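Local coordinates for ATP grasp ligase (Microcystis aeruginosa MRC, PDB 5IG9), which probably uses ATP to close ester rings between side-chain carboxylates and hydroxyls of the microviridin precursor peptide, at residues P140-N146 / P203-E208. Residues are numbered along the deposited sequence; the frame is centred on the assembly and turned at random.
Sequences PGTLTSN and PMTFQE
Thr142 and Gln207 lie side by side on one face of an antiparallel strand pair, a worked example of how neighbours at a non-hydrogen-bonded position can bond through their side chains instead. Gln207 NE2 donates to Thr142 OG1 at 3.1 Å in a bent bond (139°), OG1 lying somewhat out of the amide plane. OG1 in turn donates to Pro140 O from above that carbonyl plane. The torsion of Thr142 (chi1 -58°) sets OG1 beside its backbone N, within range of both partners, and sends CG2 to meet Thr205 CG2 at 3.7 Å. That Thr205 methyl also touches Thr144 CG2, which borders Thr205 OG1. With an alanine at Thr142, the Gln207 amide and Pro140 O would probably both lose their hydroxyl partner, and the Thr205 methyl a neighbour. On the opposite face the Phe206 ring turns its edge to Leu143 O, CD1 3.5 Å from that oxygen, and rests on helix 148-157. Glu208, its chain extended, runs onward and across to Gly141, whose N-H gives OE1 a nearly straight bond (172°) at its anti lone pair. Reciprocal backbone bonds join Leu143 with Phe206 and Ser145 with Met204, and Glu208 N donates to Gly141 O. Strand 142-145 is outermost in its chain's four-stranded sheet, consistent with an ATP-grasp alpha/beta subdomain, but pairs onward with the second subunit. Chemically, polar side-chain bonds at the Gly141-Glu208 end give way to threonine methyl packing along the same face.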
ATOM      1  N   PRO A 140       9.438  20.668   9.694  1.00 44.74           N
ATOM      2  CA  PRO A 140      10.531  20.456  10.645  1.00 40.61           C
ATOM      3  C   PRO A 140      11.604  19.554  10.065  1.00 39.91           C
ATOM      4  O   PRO A 140      11.336  18.682   9.236  1.00 41.58           O
ATOM      5  CB  PRO A 140       9.834  19.797  11.839  1.00 43.25           C
ATOM      6  CG  PRO A 140       8.694  19.063  11.223  1.00 45.10           C
ATOM      7  CD  PRO A 140       8.233  19.898  10.057  1.00 45.23           C
ATOM      8  N   GLY A 141      12.836  19.784  10.514  1.00 39.88           N
ATOM      9  CA  GLY A 141      13.952  18.941  10.117  1.00 39.73           C
ATOM     10  C   GLY A 141      13.704  17.490  10.482  1.00 42.36           C
ATOM     11  O   GLY A 141      13.517  17.164  11.656  1.00 43.55           O
ATOM     12  N   THR A 142      13.700  16.608   9.489  1.00 44.94           N
ATOM     13  CA  THR A 142      13.306  15.221   9.684  1.00 43.71           C
ATOM     14  C   THR A 142      14.387  14.288   9.163  1.00 45.87           C
ATOM     15  O   THR A 142      14.956  14.516   8.092  1.00 46.54           O
ATOM     16  CB  THR A 142      11.966  14.935   8.990  1.00 42.78           C
ATOM     17  OG1 THR A 142      10.966  15.819   9.503  1.00 38.24           O
ATOM     18  CG2 THR A 142      11.533  13.501   9.221  1.00 44.70           C
ATOM     19  N   LEU A 143      14.674  13.238   9.933  1.00 43.72           N
ATOM     20  CA  LEU A 143      15.642  12.223   9.538  1.00 43.81           C
ATOM     21  C   LEU A 143      15.094  10.855   9.906  1.00 46.72           C
ATOM     22  O   LEU A 143      14.882  10.571  11.089  1.00 43.68           O
ATOM     23  CB  LEU A 143      16.999  12.447  10.209  1.00 45.12           C
ATOM     24  CG  LEU A 143      17.989  11.281  10.096  1.00 45.94           C
ATOM     25  CD1 LEU A 143      18.382  11.034   8.642  1.00 45.43           C
ATOM     26  CD2 LEU A 143      19.225  11.514  10.958  1.00 46.34           C
ATOM     27  N   THR A 144      14.864  10.017   8.898  1.00 43.12           N
ATOM     28  CA  THR A 144      14.596   8.600   9.100  1.00 41.29           C
ATOM     29  C   THR A 144      15.893   7.843   8.852  1.00 39.98           C
ATOM     30  O   THR A 144      16.487   7.964   7.776  1.00 39.93           O
ATOM     31  CB  THR A 144      13.494   8.091   8.167  1.00 45.53           C
ATOM     32  OG1 THR A 144      14.063   7.722   6.903  1.00 49.11           O
ATOM     33  CG2 THR A 144      12.439   9.164   7.939  1.00 43.91           C
ATOM     34  N   SER A 145      16.335   7.073   9.841  1.00 45.08           N
ATOM     35  CA  SER A 145      17.682   6.528   9.774  1.00 47.98           C
ATOM     36  C   SER A 145      17.809   5.286  10.644  1.00 52.34           C
ATOM     37  O   SER A 145      17.147   5.158  11.677  1.00 53.13           O
ATOM     38  CB  SER A 145      18.713   7.580  10.205  1.00 47.57           C
ATOM     39  OG  SER A 145      20.018   7.033  10.249  1.00 46.46           O
ATOM     40  N   ASN A 146      18.673   4.371  10.197  1.00 54.01           N
ATOM     41  CA  ASN A 146      19.145   3.238  10.983  1.00 57.35           C
ATOM     42  C   ASN A 146      20.619   3.387  11.341  1.00 59.99           C
ATOM     43  O   ASN A 146      21.266   2.412  11.736  1.00 64.16           O
ATOM     44  CB  ASN A 146      18.919   1.929  10.222  1.00 57.13           C
ATOM     45  CG  ASN A 146      19.787   1.819   8.980  1.00 60.44           C
ATOM     46  OD1 ASN A 146      19.884   2.758   8.192  1.00 60.59           O
ATOM     47  ND2 ASN A 146      20.430   0.669   8.807  1.00 64.44           N
ATOM     48  N   PRO A 203      14.869   0.988  11.875  1.00 60.83           N
ATOM     49  CA  PRO A 203      15.083   2.437  11.861  1.00 58.90           C
ATOM     50  C   PRO A 203      13.966   3.159  12.598  1.00 55.73           C
ATOM     51  O   PRO A 203      12.938   2.587  12.962  1.00 55.28           O
ATOM     52  CB  PRO A 203      15.082   2.786  10.371  1.00 60.44           C
ATOM     53  CG  PRO A 203      14.238   1.730   9.755  1.00 62.12           C
ATOM     54  CD  PRO A 203      14.518   0.473  10.542  1.00 61.29           C
ATOM     55  N   MET A 204      14.194   4.447  12.827  1.00 57.40           N
ATOM     56  CA  MET A 204      13.172   5.323  13.376  1.00 53.49           C
ATOM     57  C   MET A 204      13.207   6.639  12.621  1.00 50.15           C
ATOM     58  O   MET A 204      14.126   6.912  11.844  1.00 45.22           O
ATOM     59  CB  MET A 204      13.356   5.555  14.878  1.00 57.67           C
ATOM     60  CG  MET A 204      13.235   4.300  15.713  1.00 61.81           C
ATOM     61  SD  MET A 204      12.866   4.642  17.440  1.00 72.94           S
ATOM     62  CE  MET A 204      11.195   5.268  17.302  1.00 71.78           C
ATOM     63  N   THR A 205      12.187   7.458  12.852  1.00 47.33           N
ATOM     64  CA  THR A 205      12.082   8.777  12.246  1.00 48.42           C
ATOM     65  C   THR A 205      12.259   9.825  13.337  1.00 49.67           C
ATOM     66  O   THR A 205      11.503   9.842  14.315  1.00 51.33           O
ATOM     67  CB  THR A 205      10.741   8.954  11.531  1.00 49.12           C
ATOM     68  OG1 THR A 205      10.637   8.001  10.465  1.00 50.68           O
ATOM     69  CG2 THR A 205      10.631  10.353  10.951  1.00 47.42           C
ATOM     70  N   PHE A 206      13.261  10.683  13.172  1.00 46.96           N
ATOM     71  CA  PHE A 206      13.571  11.736  14.123  1.00 47.45           C
ATOM     72  C   PHE A 206      13.234  13.093  13.523  1.00 48.40           C
ATOM     73  O   PHE A 206      13.384  13.310  12.316  1.00 51.93           O
ATOM     74  CB  PHE A 206      15.048  11.689  14.525  1.00 47.45           C
ATOM     75  CG  PHE A 206      15.480  10.357  15.053  1.00 47.27           C
ATOM     76  CD1 PHE A 206      15.945   9.377  14.196  1.00 48.01           C
ATOM     77  CD2 PHE A 206      15.403  10.075  16.406  1.00 47.37           C
ATOM     78  CE1 PHE A 206      16.335   8.148  14.675  1.00 49.35           C
ATOM     79  CE2 PHE A 206      15.791   8.847  16.891  1.00 45.76           C
ATOM     80  CZ  PHE A 206      16.259   7.881  16.024  1.00 50.97           C
ATOM     81  N   GLN A 207      12.773  14.006  14.377  1.00 46.75           N
ATOM     82  CA  GLN A 207      12.302  15.309  13.928  1.00 44.95           C
ATOM     83  C   GLN A 207      12.760  16.413  14.867  1.00 44.40           C
ATOM     84  O   GLN A 207      12.856  16.211  16.081  1.00 48.05           O
ATOM     85  CB  GLN A 207      10.772  15.345  13.825  1.00 44.20           C
ATOM     86  CG  GLN A 207      10.231  14.789  12.525  1.00 46.86           C
ATOM     87  CD  GLN A 207       8.768  15.117  12.322  1.00 48.95           C
ATOM     88  OE1 GLN A 207       8.025  15.317  13.280  1.00 53.09           O
ATOM     89  NE2 GLN A 207       8.348  15.180  11.066  1.00 50.16           N
ATOM     90  N   GLU A 208      13.026  17.584  14.289  1.00 41.15           N
ATOM     91  CA  GLU A 208      13.300  18.781  15.072  1.00 42.02           C
ATOM     92  C   GLU A 208      12.113  19.116  15.966  1.00 40.43           C
ATOM     93  O   GLU A 208      10.983  19.259  15.491  1.00 40.75           O
ATOM     94  CB  GLU A 208      13.605  19.948  14.131  1.00 44.65           C
ATOM     95  CG  GLU A 208      13.571  21.331  14.769  1.00 48.98           C
ATOM     96  CD  GLU A 208      13.758  22.439  13.743  1.00 50.91           C
ATOM     97  OE1 GLU A 208      13.628  22.154  12.534  1.00 46.26           O
ATOM     98  OE2 GLU A 208      14.042  23.592  14.143  1.00 52.31           O
TER